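Local structure of nitrite reductase (Hyphomicrobium denitrificans, 2DV6) at residues H24-F29 and T64-L69; R147-L152 and H339-S344; V171-Q176 and Y185-G190; V218-F223 and F235-P240; E316-E321 and G356-T361. The protein probably catalyses the one-electron reduction of nitrite to nitric oxide with electrons from cytochrome c, as a hexameric copper enzyme of denitrification. All coordinates share one frame; numbering follows the deposited sequence.

Contact 1: residues H24-F29 and T64-L69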
# COMPACT_ATOMS: atom_id res chain seq x y z
N HIS A 24 -12.33 -10.73 40.28
CA HIS A 24 -12.28 -11.60 39.06
C HIS A 24 -10.88 -11.65 38.45
O HIS A 24 -9.89 -11.42 39.16
CB HIS A 24 -13.34 -11.16 38.02
CG HIS A 24 -13.72 -9.70 38.11
ND1 HIS A 24 -12.92 -8.69 37.60
CD2 HIS A 24 -14.80 -9.10 38.65
CE1 HIS A 24 -13.50 -7.52 37.83
NE2 HIS A 24 -14.65 -7.74 38.46
N ALA A 25 -10.80 -11.96 37.16
CA ALA A 25 -9.54 -11.94 36.38
C ALA A 25 -9.07 -10.48 36.25
O ALA A 25 -9.88 -9.58 36.52
CB ALA A 25 -9.76 -12.60 34.98
N PRO A 26 -7.78 -10.24 35.86
CA PRO A 26 -7.35 -8.83 35.64
C PRO A 26 -8.21 -8.14 34.58
O PRO A 26 -8.72 -8.80 33.66
CB PRO A 26 -5.88 -8.93 35.19
CG PRO A 26 -5.62 -10.37 34.92
CD PRO A 26 -6.67 -11.20 35.64
N VAL A 27 -8.45 -6.85 34.79
CA VAL A 27 -9.03 -5.99 33.78
C VAL A 27 -7.87 -5.49 32.90
O VAL A 27 -6.85 -4.98 33.39
CB VAL A 27 -9.97 -4.88 34.42
CG1 VAL A 27 -9.22 -4.05 35.42
CG2 VAL A 27 -10.60 -3.95 33.33
N VAL A 28 -7.99 -5.69 31.60
CA VAL A 28 -6.86 -5.51 30.67
C VAL A 28 -7.14 -4.33 29.77
O VAL A 28 -8.20 -4.25 29.21
CB VAL A 28 -6.59 -6.79 29.83
CG1 VAL A 28 -5.37 -6.59 28.94
CG2 VAL A 28 -6.36 -8.02 30.76
N PHE A 29 -6.19 -3.41 29.66
CA PHE A 29 -6.31 -2.26 28.77
C PHE A 29 -5.15 -2.30 27.83
O PHE A 29 -4.02 -2.49 28.27
CB PHE A 29 -6.27 -0.92 29.55
CG PHE A 29 -7.41 -0.76 30.52
CD1 PHE A 29 -7.22 -1.01 31.86
CD2 PHE A 29 -8.69 -0.48 30.06
CE1 PHE A 29 -8.27 -0.90 32.74
CE2 PHE A 29 -9.77 -0.37 30.95
CZ PHE A 29 -9.57 -0.58 32.28
N THR A 64 -7.03 -6.04 39.95
CA THR A 64 -5.71 -6.10 39.36
C THR A 64 -5.84 -5.53 37.94
O THR A 64 -6.66 -6.00 37.16
CB THR A 64 -5.19 -7.53 39.31
OG1 THR A 64 -5.06 -8.01 40.65
CG2 THR A 64 -3.83 -7.56 38.66
N VAL A 65 -5.05 -4.49 37.65
CA VAL A 65 -5.20 -3.75 36.41
C VAL A 65 -3.99 -4.10 35.60
O VAL A 65 -2.86 -3.95 36.08
CB VAL A 65 -5.24 -2.21 36.67
CG1 VAL A 65 -5.19 -1.40 35.36
CG2 VAL A 65 -6.50 -1.84 37.54
N GLN A 66 -4.21 -4.58 34.39
CA GLN A 66 -3.10 -4.92 33.48
C GLN A 66 -3.13 -3.92 32.33
O GLN A 66 -4.18 -3.64 31.76
CB GLN A 66 -3.21 -6.36 32.95
CG GLN A 66 -2.11 -6.75 31.92
CD GLN A 66 -2.29 -8.14 31.38
OE1 GLN A 66 -2.60 -9.05 32.13
NE2 GLN A 66 -2.09 -8.33 30.08
N VAL A 67 -1.96 -3.36 32.03
CA VAL A 67 -1.85 -2.44 30.91
C VAL A 67 -0.86 -2.98 29.88
O VAL A 67 0.25 -3.34 30.24
CB VAL A 67 -1.43 -1.02 31.39
CG1 VAL A 67 -1.22 -0.07 30.19
CG2 VAL A 67 -2.55 -0.45 32.33
N ASN A 68 -1.28 -3.05 28.61
CA ASN A 68 -0.43 -3.54 27.53
C ASN A 68 -0.04 -2.34 26.66
O ASN A 68 -0.88 -1.73 26.02
CB ASN A 68 -1.18 -4.52 26.62
CG ASN A 68 -1.74 -5.72 27.35
OD1 ASN A 68 -1.16 -6.24 28.33
ND2 ASN A 68 -2.87 -6.22 26.83
N LEU A 69 1.23 -2.03 26.59
CA LEU A 69 1.66 -0.88 25.82
C LEU A 69 2.32 -1.41 24.55
O LEU A 69 3.26 -2.20 24.64
CB LEU A 69 2.69 -0.10 26.63
CG LEU A 69 3.14 1.33 26.29
CD1 LEU A 69 4.67 1.48 26.21
CD2 LEU A 69 2.37 2.09 25.20
O HOH W 1 -9.14 -8.26 39.09
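In the N-terminal cupredoxin region, Val27, Val28 and Phe29 pair in parallel with Val65, Gln66 and Val67, the two strand axes 4.8 Å apart at 21°. Backbone bonds alternate in direction: Val27 N reaches Thr64 O and Phe29 N reaches Gln66 O, while Gln66 N returns to Val27 O (2.9 Å) and Asn68 N to Phe29 O (2.8 Å). This staggered pattern identifies parallel neighbours, here strands 27-36 and 64-70 inside a mixed sheet. The face bearing Val27, Phe29 and Val65 is apolar. Val65 CG1, anti to the backbone N (chi1 172°), meets the edge of the Phe29 ring at CD1 (4.1 Å), and Val59 of strand 57-60 packs on all three side chains. On the other face Gln66 runs extended alongside Val28. Its NE2 donates almost straight to a lone pair of Asn68 OD1 (2.9 Å) and also bonds Glu422, while Asn68 OD1 bonds Thr99 OG1; Asn68 ND2 touches Val28 CG1 at 3.3 Å.

Contact 2: residues R147-L152 and H339-S344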
# COMPACT_ATOMS: atom_id res chain seq x y z
N ARG A 147 -23.15 -23.06 29.69
CA ARG A 147 -23.51 -24.22 30.47
C ARG A 147 -22.91 -24.00 31.85
O ARG A 147 -21.69 -23.88 31.99
CB ARG A 147 -22.82 -25.42 29.86
CG ARG A 147 -23.17 -26.74 30.50
CD ARG A 147 -23.99 -27.47 29.47
NE ARG A 147 -25.31 -27.50 29.93
CZ ARG A 147 -26.38 -27.67 29.18
NH1 ARG A 147 -26.33 -27.75 27.87
NH2 ARG A 147 -27.54 -27.71 29.81
N ASP A 148 -23.78 -24.00 32.88
CA ASP A 148 -23.38 -24.04 34.29
C ASP A 148 -22.56 -25.33 34.50
O ASP A 148 -22.96 -26.40 34.06
CB ASP A 148 -24.67 -24.03 35.15
CG ASP A 148 -24.38 -23.97 36.67
OD1 ASP A 148 -23.38 -24.56 37.15
OD2 ASP A 148 -25.19 -23.35 37.40
N PRO A 149 -21.35 -25.24 35.08
CA PRO A 149 -20.56 -26.47 35.21
C PRO A 149 -21.10 -27.50 36.23
O PRO A 149 -20.62 -28.65 36.25
CB PRO A 149 -19.19 -25.96 35.66
CG PRO A 149 -19.54 -24.65 36.44
CD PRO A 149 -20.64 -24.06 35.59
N ALA A 150 -22.07 -27.11 37.06
CA ALA A 150 -22.77 -28.05 37.98
C ALA A 150 -23.96 -28.73 37.30
O ALA A 150 -24.59 -29.57 37.91
CB ALA A 150 -23.23 -27.33 39.28
N ASP A 151 -24.25 -28.35 36.06
CA ASP A 151 -25.40 -28.86 35.31
C ASP A 151 -25.10 -30.17 34.53
O ASP A 151 -24.88 -30.15 33.31
CB ASP A 151 -25.87 -27.77 34.35
CG ASP A 151 -27.14 -28.14 33.59
OD1 ASP A 151 -27.80 -29.15 33.94
OD2 ASP A 151 -27.48 -27.39 32.64
N LEU A 152 -25.12 -31.28 35.26
CA LEU A 152 -24.96 -32.62 34.68
C LEU A 152 -25.74 -33.64 35.55
O LEU A 152 -25.88 -33.43 36.75
CB LEU A 152 -23.47 -33.02 34.58
CG LEU A 152 -22.65 -33.41 35.83
CD1 LEU A 152 -21.36 -34.09 35.47
CD2 LEU A 152 -22.38 -32.20 36.72
N HIS A 339 -21.00 -18.31 36.28
CA HIS A 339 -21.17 -19.40 37.23
C HIS A 339 -19.89 -20.16 37.49
O HIS A 339 -19.63 -21.21 36.87
CB HIS A 339 -22.26 -20.37 36.77
CG HIS A 339 -22.37 -20.47 35.29
ND1 HIS A 339 -23.50 -20.08 34.59
CD2 HIS A 339 -21.46 -20.87 34.37
CE1 HIS A 339 -23.28 -20.24 33.30
NE2 HIS A 339 -22.05 -20.72 33.14
N PRO A 340 -19.10 -19.67 38.45
CA PRO A 340 -17.91 -20.39 38.81
C PRO A 340 -18.28 -21.76 39.36
O PRO A 340 -19.46 -22.05 39.65
CB PRO A 340 -17.28 -19.51 39.90
CG PRO A 340 -18.36 -18.61 40.37
CD PRO A 340 -19.27 -18.42 39.22
N LEU A 341 -17.28 -22.63 39.46
CA LEU A 341 -17.40 -23.84 40.24
C LEU A 341 -17.27 -23.52 41.74
O LEU A 341 -16.53 -22.62 42.12
CB LEU A 341 -16.35 -24.87 39.81
CG LEU A 341 -16.27 -25.49 38.41
CD1 LEU A 341 -16.01 -24.44 37.31
CD2 LEU A 341 -15.18 -26.60 38.42
N TYR A 342 -18.01 -24.24 42.57
CA TYR A 342 -18.04 -24.07 44.04
C TYR A 342 -17.87 -25.43 44.67
O TYR A 342 -18.57 -26.37 44.28
CB TYR A 342 -19.39 -23.50 44.50
CG TYR A 342 -19.57 -22.04 44.20
CD1 TYR A 342 -18.89 -21.05 44.94
CD2 TYR A 342 -20.41 -21.62 43.15
CE1 TYR A 342 -19.02 -19.69 44.66
CE2 TYR A 342 -20.58 -20.25 42.87
CZ TYR A 342 -19.88 -19.30 43.63
OH TYR A 342 -20.05 -17.96 43.33
N ALA A 343 -16.94 -25.56 45.61
CA ALA A 343 -16.84 -26.80 46.42
C ALA A 343 -16.41 -26.44 47.86
O ALA A 343 -16.23 -25.27 48.17
CB ALA A 343 -15.86 -27.81 45.78
N SER A 344 -16.32 -27.44 48.75
CA SER A 344 -15.96 -27.22 50.15
C SER A 344 -14.67 -27.92 50.48
O SER A 344 -14.34 -28.96 49.85
CB SER A 344 -17.05 -27.75 51.08
OG SER A 344 -18.29 -27.15 50.76
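Asp148 CA sits over one face of the His339 imidazole, 3.7 Å from the ring centroid and only 8° off the ring normal, which satisfies the criterion for a CH-pi contact. The Asp148 carboxylate is stacked nearly parallel to the same ring, their planes 13° apart, but its approach is long, CG standing 4.2 Å from His339 CB. Tight packing centres on the next residue. Pro149 CD lies 3.3 Å from His339 O and 3.5 Å from His339 CD2, while CG meets Leu341 CD1 at 3.6 Å. Leu341 can reach it because its CG stands anti to the carbonyl carbon (chi1 -63°). Leu335 of helix 334-338 touches both Pro149 and Leu341, giving the proline ring apolar neighbours, whereas its CD side rests on the His339 carbonyl and ring. The open side is made by exposed Ala150 and partly exposed Asp151 and Leu152, which bend away without touching residues 339-344. Buried Arg147 anchors this bend: NH2 holds Asp151 OD2 in a salt bridge of 2.8 Å, and NH1 bonds Pro193 O. Ala150 N donates to Asp148 OD1 (2.9 Å). That last bond makes an Asx turn, nested in a type I beta turn from Asp148 to Asp151, by which the long connection between strands 125-131 and 163-178 bends where it packs on the segment joining helix 334-338 to strand 341-343.

Contact 3: residues V171-Q176 and Y185-G190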
# COMPACT_ATOMS: atom_id res chain seq x y z
N VAL A 171 -30.39 -25.51 17.98
CA VAL A 171 -30.87 -24.13 17.87
C VAL A 171 -29.74 -23.15 17.57
O VAL A 171 -28.71 -23.18 18.23
CB VAL A 171 -31.83 -23.68 19.09
CG1 VAL A 171 -31.93 -24.69 20.15
CG2 VAL A 171 -31.46 -22.37 19.69
N GLU A 172 -29.98 -22.28 16.58
CA GLU A 172 -29.14 -21.15 16.24
C GLU A 172 -29.66 -19.90 16.95
O GLU A 172 -30.82 -19.53 16.81
CB GLU A 172 -29.08 -20.96 14.71
CG GLU A 172 -28.75 -22.30 13.97
CD GLU A 172 -29.02 -22.25 12.47
OE1 GLU A 172 -28.84 -23.29 11.81
OE2 GLU A 172 -29.39 -21.19 11.92
N VAL A 173 -28.81 -19.25 17.74
CA VAL A 173 -29.26 -18.20 18.62
C VAL A 173 -28.19 -17.11 18.74
O VAL A 173 -26.99 -17.41 18.83
CB VAL A 173 -29.60 -18.80 20.03
CG1 VAL A 173 -28.43 -19.55 20.63
CG2 VAL A 173 -30.11 -17.74 20.97
N LYS A 174 -28.61 -15.86 18.75
CA LYS A 174 -27.71 -14.76 19.08
C LYS A 174 -27.35 -14.84 20.55
O LYS A 174 -28.22 -14.64 21.40
CB LYS A 174 -28.35 -13.42 18.76
CG LYS A 174 -27.48 -12.20 19.14
CD LYS A 174 -28.36 -10.97 19.06
CE LYS A 174 -27.56 -9.71 19.25
NZ LYS A 174 -28.44 -8.56 18.88
N GLY A 175 -26.08 -15.13 20.84
CA GLY A 175 -25.63 -15.32 22.20
C GLY A 175 -24.65 -14.27 22.68
O GLY A 175 -23.97 -13.59 21.86
N GLN A 176 -24.54 -14.14 24.01
CA GLN A 176 -23.52 -13.29 24.61
C GLN A 176 -22.14 -13.97 24.54
O GLN A 176 -21.95 -15.08 25.10
CB GLN A 176 -23.83 -12.98 26.07
CG GLN A 176 -22.77 -12.07 26.73
CD GLN A 176 -23.23 -11.53 28.06
OE1 GLN A 176 -22.62 -11.81 29.11
NE2 GLN A 176 -24.33 -10.77 28.05
N TYR A 185 -24.46 -18.23 17.87
CA TYR A 185 -24.09 -19.55 18.27
C TYR A 185 -25.01 -20.61 17.63
O TYR A 185 -26.17 -20.35 17.32
CB TYR A 185 -24.12 -19.70 19.80
CG TYR A 185 -23.03 -18.96 20.57
CD1 TYR A 185 -23.11 -17.60 20.80
CD2 TYR A 185 -21.96 -19.67 21.12
CE1 TYR A 185 -22.14 -16.93 21.55
CE2 TYR A 185 -20.97 -19.02 21.87
CZ TYR A 185 -21.07 -17.65 22.07
OH TYR A 185 -20.12 -17.03 22.84
N TRP A 186 -24.47 -21.81 17.46
CA TRP A 186 -25.28 -22.95 17.06
C TRP A 186 -25.09 -23.95 18.16
O TRP A 186 -23.96 -24.27 18.54
CB TRP A 186 -24.81 -23.54 15.71
CG TRP A 186 -24.86 -22.57 14.53
CD1 TRP A 186 -25.47 -21.35 14.48
CD2 TRP A 186 -24.31 -22.81 13.23
NE1 TRP A 186 -25.29 -20.79 13.23
CE2 TRP A 186 -24.61 -21.68 12.44
CE3 TRP A 186 -23.57 -23.85 12.67
CZ2 TRP A 186 -24.18 -21.57 11.09
CZ3 TRP A 186 -23.16 -23.74 11.33
CH2 TRP A 186 -23.45 -22.61 10.57
N THR A 187 -26.18 -24.48 18.68
CA THR A 187 -26.09 -25.19 19.94
C THR A 187 -26.94 -26.44 19.95
O THR A 187 -27.91 -26.55 19.21
CB THR A 187 -26.62 -24.32 21.11
OG1 THR A 187 -28.03 -24.12 20.90
CG2 THR A 187 -25.91 -22.95 21.20
N PHE A 188 -26.58 -27.36 20.83
CA PHE A 188 -27.51 -28.38 21.32
C PHE A 188 -28.23 -27.83 22.55
O PHE A 188 -27.60 -27.53 23.56
CB PHE A 188 -26.75 -29.66 21.68
CG PHE A 188 -26.13 -30.35 20.49
CD1 PHE A 188 -26.94 -31.01 19.54
CD2 PHE A 188 -24.74 -30.34 20.32
CE1 PHE A 188 -26.36 -31.67 18.43
CE2 PHE A 188 -24.14 -30.98 19.23
CZ PHE A 188 -24.95 -31.65 18.27
N ASN A 189 -29.56 -27.69 22.45
CA ASN A 189 -30.43 -27.29 23.58
C ASN A 189 -30.11 -25.90 24.11
O ASN A 189 -30.27 -25.64 25.30
CB ASN A 189 -30.38 -28.31 24.72
CG ASN A 189 -31.29 -29.56 24.46
OD1 ASN A 189 -31.82 -29.78 23.37
ND2 ASN A 189 -31.46 -30.34 25.49
N GLY A 190 -29.63 -25.02 23.23
CA GLY A 190 -29.47 -23.62 23.60
C GLY A 190 -28.25 -23.19 24.42
O GLY A 190 -28.14 -22.02 24.72
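Val171 and Val173 face Thr187 and Tyr185 in antiparallel hydrogen-bonded pairs, with Glu172 and Trp186 as the non-hydrogen-bonded pair between them and the short strand axes 134° apart. Val171 O takes two donors, Thr187 N and Thr187 OG1, both at 2.9 Å; the hydroxyl reaches it because OG1 stands between the backbone N and carbonyl carbon (chi1 65°). These strands, 163-178 and 181-188, form a beta hairpin in the multicopper oxidase family region, close to a copper site. On the face shared by Glu172 and Trp186, Glu172 CG lies over the five-membered ring of the indole, 3.9 Å from its centroid and 30° off the normal, a CH-pi contact. The carboxylate continues beyond to His219 NE2, a second-shell bond to a copper ligand, and the indole meets the ring of another ligand, His268. On the other face, Tyr185 CD1 comes within 3.7 Å of Gly175 CA, an approach that the lack of a side chain on glycine permits, while Tyr185 OH bonds Gly330 O.

Contact 4: residues V218-F223 and F235-P240. With CU (copper (II) ion), chain G.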
# COMPACT_ATOMS: atom_id res chain seq x y z
N VAL A 218 -28.95 -27.34 8.15
CA VAL A 218 -29.11 -28.66 8.73
C VAL A 218 -28.11 -28.92 9.86
O VAL A 218 -27.00 -28.35 9.86
CB VAL A 218 -29.25 -29.83 7.69
CG1 VAL A 218 -29.48 -29.35 6.27
CG2 VAL A 218 -28.25 -30.98 7.87
N HIS A 219 -28.53 -29.72 10.85
CA HIS A 219 -27.67 -30.10 11.96
C HIS A 219 -27.82 -31.62 12.21
O HIS A 219 -28.75 -32.24 11.70
CB HIS A 219 -27.96 -29.29 13.24
CG HIS A 219 -27.80 -27.80 13.08
ND1 HIS A 219 -26.57 -27.17 13.07
CD2 HIS A 219 -28.72 -26.83 12.91
CE1 HIS A 219 -26.74 -25.87 12.92
NE2 HIS A 219 -28.04 -25.63 12.80
N SER A 220 -26.85 -32.20 12.91
CA SER A 220 -26.80 -33.63 13.16
C SER A 220 -26.01 -33.81 14.43
O SER A 220 -25.75 -32.82 15.14
CB SER A 220 -26.08 -34.35 12.02
OG SER A 220 -24.82 -33.76 11.81
N VAL A 221 -25.62 -35.05 14.70
CA VAL A 221 -24.77 -35.37 15.84
C VAL A 221 -23.93 -36.62 15.55
O VAL A 221 -24.41 -37.56 14.95
CB VAL A 221 -25.62 -35.53 17.17
CG1 VAL A 221 -26.72 -36.68 17.03
CG2 VAL A 221 -24.69 -35.80 18.36
N ASP A 222 -22.66 -36.59 15.95
CA ASP A 222 -21.71 -37.71 15.90
C ASP A 222 -21.32 -37.92 17.39
O ASP A 222 -20.82 -36.98 18.01
CB ASP A 222 -20.49 -37.25 15.04
CG ASP A 222 -19.22 -38.17 15.14
OD1 ASP A 222 -18.29 -37.95 14.31
OD2 ASP A 222 -19.12 -39.10 15.99
N PHE A 223 -21.59 -39.10 17.96
CA PHE A 223 -21.13 -39.46 19.32
C PHE A 223 -19.86 -40.32 19.24
O PHE A 223 -19.88 -41.38 18.58
CB PHE A 223 -22.19 -40.26 20.11
CG PHE A 223 -23.53 -39.56 20.26
CD1 PHE A 223 -24.57 -39.80 19.35
CD2 PHE A 223 -23.76 -38.71 21.33
CE1 PHE A 223 -25.82 -39.18 19.50
CE2 PHE A 223 -24.99 -38.09 21.49
CZ PHE A 223 -26.02 -38.30 20.56
N PHE A 235 -27.30 -40.99 10.32
CA PHE A 235 -28.73 -41.21 10.60
C PHE A 235 -29.37 -39.92 11.11
O PHE A 235 -30.58 -39.89 11.39
CB PHE A 235 -28.87 -42.27 11.67
CG PHE A 235 -28.33 -43.62 11.28
CD1 PHE A 235 -26.98 -43.95 11.47
CD2 PHE A 235 -29.18 -44.60 10.71
CE1 PHE A 235 -26.49 -45.22 11.09
CE2 PHE A 235 -28.69 -45.87 10.36
CZ PHE A 235 -27.34 -46.18 10.55
N THR A 236 -28.57 -38.87 11.30
CA THR A 236 -29.09 -37.68 11.99
C THR A 236 -28.98 -36.36 11.26
O THR A 236 -29.10 -35.32 11.90
CB THR A 236 -28.51 -37.53 13.44
OG1 THR A 236 -27.08 -37.53 13.39
CG2 THR A 236 -28.97 -38.67 14.37
N GLN A 237 -28.75 -36.36 9.94
CA GLN A 237 -28.77 -35.10 9.17
C GLN A 237 -30.21 -34.60 9.18
O GLN A 237 -31.06 -35.20 8.55
CB GLN A 237 -28.28 -35.31 7.73
CG GLN A 237 -26.82 -35.85 7.63
CD GLN A 237 -25.81 -34.91 8.35
OE1 GLN A 237 -24.97 -35.36 9.17
NE2 GLN A 237 -25.92 -33.62 8.08
N THR A 238 -30.48 -33.52 9.92
CA THR A 238 -31.86 -33.10 10.23
C THR A 238 -32.16 -31.71 9.68
O THR A 238 -31.47 -30.74 10.01
CB THR A 238 -32.09 -33.14 11.77
OG1 THR A 238 -31.59 -34.39 12.28
CG2 THR A 238 -33.54 -33.04 12.14
N ASP A 239 -33.17 -31.63 8.80
CA ASP A 239 -33.60 -30.36 8.23
C ASP A 239 -34.29 -29.46 9.28
O ASP A 239 -34.90 -29.97 10.22
CB ASP A 239 -34.60 -30.59 7.10
CG ASP A 239 -34.00 -31.28 5.87
OD1 ASP A 239 -34.82 -31.81 5.08
OD2 ASP A 239 -32.76 -31.30 5.65
N PRO A 240 -34.21 -28.13 9.11
CA PRO A 240 -34.99 -27.21 9.97
C PRO A 240 -36.48 -27.62 10.06
O PRO A 240 -37.11 -27.86 9.05
CB PRO A 240 -34.84 -25.85 9.26
CG PRO A 240 -33.47 -25.97 8.54
CD PRO A 240 -33.38 -27.42 8.11
CU CU G . -24.78 -28.33 13.29
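Thr236 OG1 is gripped by more than one group: it accepts from Val221 N at 3.2 Å, with 158° at the hydrogen, and is also hydrogen-bonded to Ala232 O. The oxygen is brought to Val221 because it stands between the backbone N and carbonyl carbon of its own residue (chi1 55°), and the methyl CG2 is left to meet Val221 CG1 at 4.0 Å. A valine here would probably leave Val221 N and Ala232 O without their mate at this buried spot. Further along, His219 and Thr238 make a single antiparallel bridge, Thr238 N to His219 O (2.8 Å) and His219 N to Thr238 O (3.2 Å); Thr238 O takes a second donor, Asn211 ND2. The bridge fixes the backbone of a metal ligand: His219 ND1 binds the copper ion at 2.1 Å, with Cys260, His268 and Met273 completing the Cys-His-His-Met set of a type 1 copper site in a cupredoxin domain. The bonds to residues 235-240 are made by the His219 main chain, so that these support the ligand through its backbone. Thr238 OG1 donates to Thr236 O from well above the carbonyl plane (2.7 Å), bracing the supporting segment internally. Beside the bridge Val218 CB abuts Thr238 O at 3.3 Å, and Ser220 OG is satisfied by Thr262 OG1 and Ala261 N.

Contact 5: residues E316-E321 and G356-T361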
# COMPACT_ATOMS: atom_id res chain seq x y z
N GLU A 316 -11.24 -17.57 6.96
CA GLU A 316 -9.77 -17.64 6.78
C GLU A 316 -9.10 -17.95 8.14
O GLU A 316 -8.18 -18.78 8.23
CB GLU A 316 -9.25 -16.32 6.19
CG GLU A 316 -7.72 -16.32 5.92
CD GLU A 316 -6.85 -16.04 7.16
OE1 GLU A 316 -5.74 -16.61 7.22
OE2 GLU A 316 -7.26 -15.25 8.08
N LYS A 317 -9.58 -17.31 9.20
CA LYS A 317 -9.00 -17.55 10.53
C LYS A 317 -9.34 -18.95 11.02
O LYS A 317 -8.48 -19.64 11.56
CB LYS A 317 -9.47 -16.50 11.55
CG LYS A 317 -8.81 -15.11 11.40
CD LYS A 317 -9.46 -14.14 12.45
CE LYS A 317 -9.01 -12.66 12.25
NZ LYS A 317 -9.42 -11.86 13.48
N LEU A 318 -10.60 -19.37 10.85
CA LEU A 318 -10.99 -20.77 11.15
C LEU A 318 -10.12 -21.79 10.43
O LEU A 318 -9.55 -22.66 11.07
CB LEU A 318 -12.43 -21.04 10.73
CG LEU A 318 -13.37 -22.05 11.39
CD1 LEU A 318 -14.37 -22.57 10.30
CD2 LEU A 318 -12.78 -23.17 12.28
N ILE A 319 -10.04 -21.73 9.11
CA ILE A 319 -9.38 -22.83 8.46
C ILE A 319 -7.88 -22.78 8.61
O ILE A 319 -7.23 -23.81 8.47
CB ILE A 319 -9.66 -22.99 6.97
CG1 ILE A 319 -9.41 -21.68 6.23
CG2 ILE A 319 -11.00 -23.76 6.74
CD1 ILE A 319 -8.84 -21.94 4.89
N ASN A 320 -7.33 -21.59 8.91
CA ASN A 320 -5.88 -21.48 9.17
C ASN A 320 -5.52 -21.48 10.66
O ASN A 320 -4.38 -21.21 11.01
CB ASN A 320 -5.28 -20.30 8.42
CG ASN A 320 -5.34 -20.51 6.90
OD1 ASN A 320 -5.01 -21.59 6.40
ND2 ASN A 320 -5.77 -19.50 6.18
N GLU A 321 -6.50 -21.80 11.52
CA GLU A 321 -6.21 -22.02 12.94
C GLU A 321 -5.65 -20.75 13.63
O GLU A 321 -4.62 -20.80 14.29
CB GLU A 321 -5.34 -23.28 13.16
CG GLU A 321 -6.01 -24.56 12.59
CD GLU A 321 -5.18 -25.86 12.77
OE1 GLU A 321 -4.45 -25.99 13.78
OE2 GLU A 321 -5.31 -26.77 11.91
N GLY A 356 -14.04 -29.48 22.63
CA GLY A 356 -14.78 -29.36 21.37
C GLY A 356 -13.82 -28.88 20.28
O GLY A 356 -13.79 -29.43 19.19
N GLY A 357 -13.02 -27.85 20.59
CA GLY A 357 -12.05 -27.31 19.64
C GLY A 357 -12.67 -26.20 18.83
O GLY A 357 -13.19 -25.26 19.42
N PRO A 358 -12.67 -26.30 17.48
CA PRO A 358 -12.31 -27.49 16.66
C PRO A 358 -10.84 -27.94 16.59
O PRO A 358 -10.59 -29.08 16.25
CB PRO A 358 -12.82 -27.13 15.25
CG PRO A 358 -12.83 -25.62 15.23
CD PRO A 358 -13.16 -25.19 16.64
N ASN A 359 -9.88 -27.08 16.97
CA ASN A 359 -8.48 -27.26 16.58
C ASN A 359 -7.38 -27.45 17.63
O ASN A 359 -6.39 -28.14 17.35
CB ASN A 359 -8.07 -26.13 15.61
CG ASN A 359 -8.88 -26.18 14.33
OD1 ASN A 359 -9.09 -27.28 13.79
ND2 ASN A 359 -9.37 -25.02 13.85
N PHE A 360 -7.55 -26.86 18.81
CA PHE A 360 -6.43 -26.75 19.74
C PHE A 360 -6.44 -27.75 20.87
O PHE A 360 -7.45 -27.96 21.56
CB PHE A 360 -6.28 -25.31 20.28
CG PHE A 360 -5.80 -24.35 19.25
CD1 PHE A 360 -4.46 -24.04 19.15
CD2 PHE A 360 -6.68 -23.85 18.28
CE1 PHE A 360 -4.01 -23.15 18.15
CE2 PHE A 360 -6.26 -23.00 17.29
CZ PHE A 360 -4.92 -22.65 17.22
N THR A 361 -5.28 -28.37 21.06
CA THR A 361 -5.00 -29.16 22.17
C THR A 361 -4.91 -28.38 23.50
O THR A 361 -4.17 -27.38 23.53
CB THR A 361 -3.77 -29.97 21.84
OG1 THR A 361 -3.90 -30.77 20.56
CG2 THR A 361 -3.24 -30.82 22.94
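Side-chain packing at a subunit interface joins Leu318 and Glu321, at the end of helix 315-319, to Pro358, Asn359 and Phe360, which follow strand 348-357. The helix closes in a Schellman motif: Glu321, with phi at 62°, is the C-prime residue, its N bonded to Leu318 O (3.2 Å) and Lys322 N bonded to Lys317 O. Leu318 CD2 meets Pro358 CG at 3.8 Å, the two side chains crossing at about a right angle. Glu321 extends across Asn359, with CG 3.6 Å from Asn359 ND2 and carboxylate and amide planes 17° apart, stacked. Both polar ends are held by other groups: Glu321 OE2 forms a salt bridge with Arg420 of the third subunit, and Asn359 ND2 bonds Tyr300 OH of its own chain and Ser419 OG of the third subunit. An alanine in place of Glu321 would probably leave that arginine without its charge mate and open a gap beside the Asn359 amide. Glu321 O lies in the plane of the Phe360 ring at its edge, 3.5 Å from CZ.

Contacts 3 and 4 are the pair that touch: a hairpin and a ligand-bearing bridge meet at one copper site through a second-shell bond, and Phe188 of contact 3 also packs against Ser220 and Val221 of contact 4. Contacts 1 and 3 are both strand pairings, parallel in the first and antiparallel in the second, whereas contact 4 has one bridge and contacts 2 and 5 rest on side-chain packing. Contact 5 is the buried one; the others are partly buried, and contact 2 has an outward-facing turn. Contacts 4 and 5 both touch the third subunit, contact 1 the second, and contact 2 neither. Along the chain contacts 3 and 4 are nested within the loop that contact 2 closes.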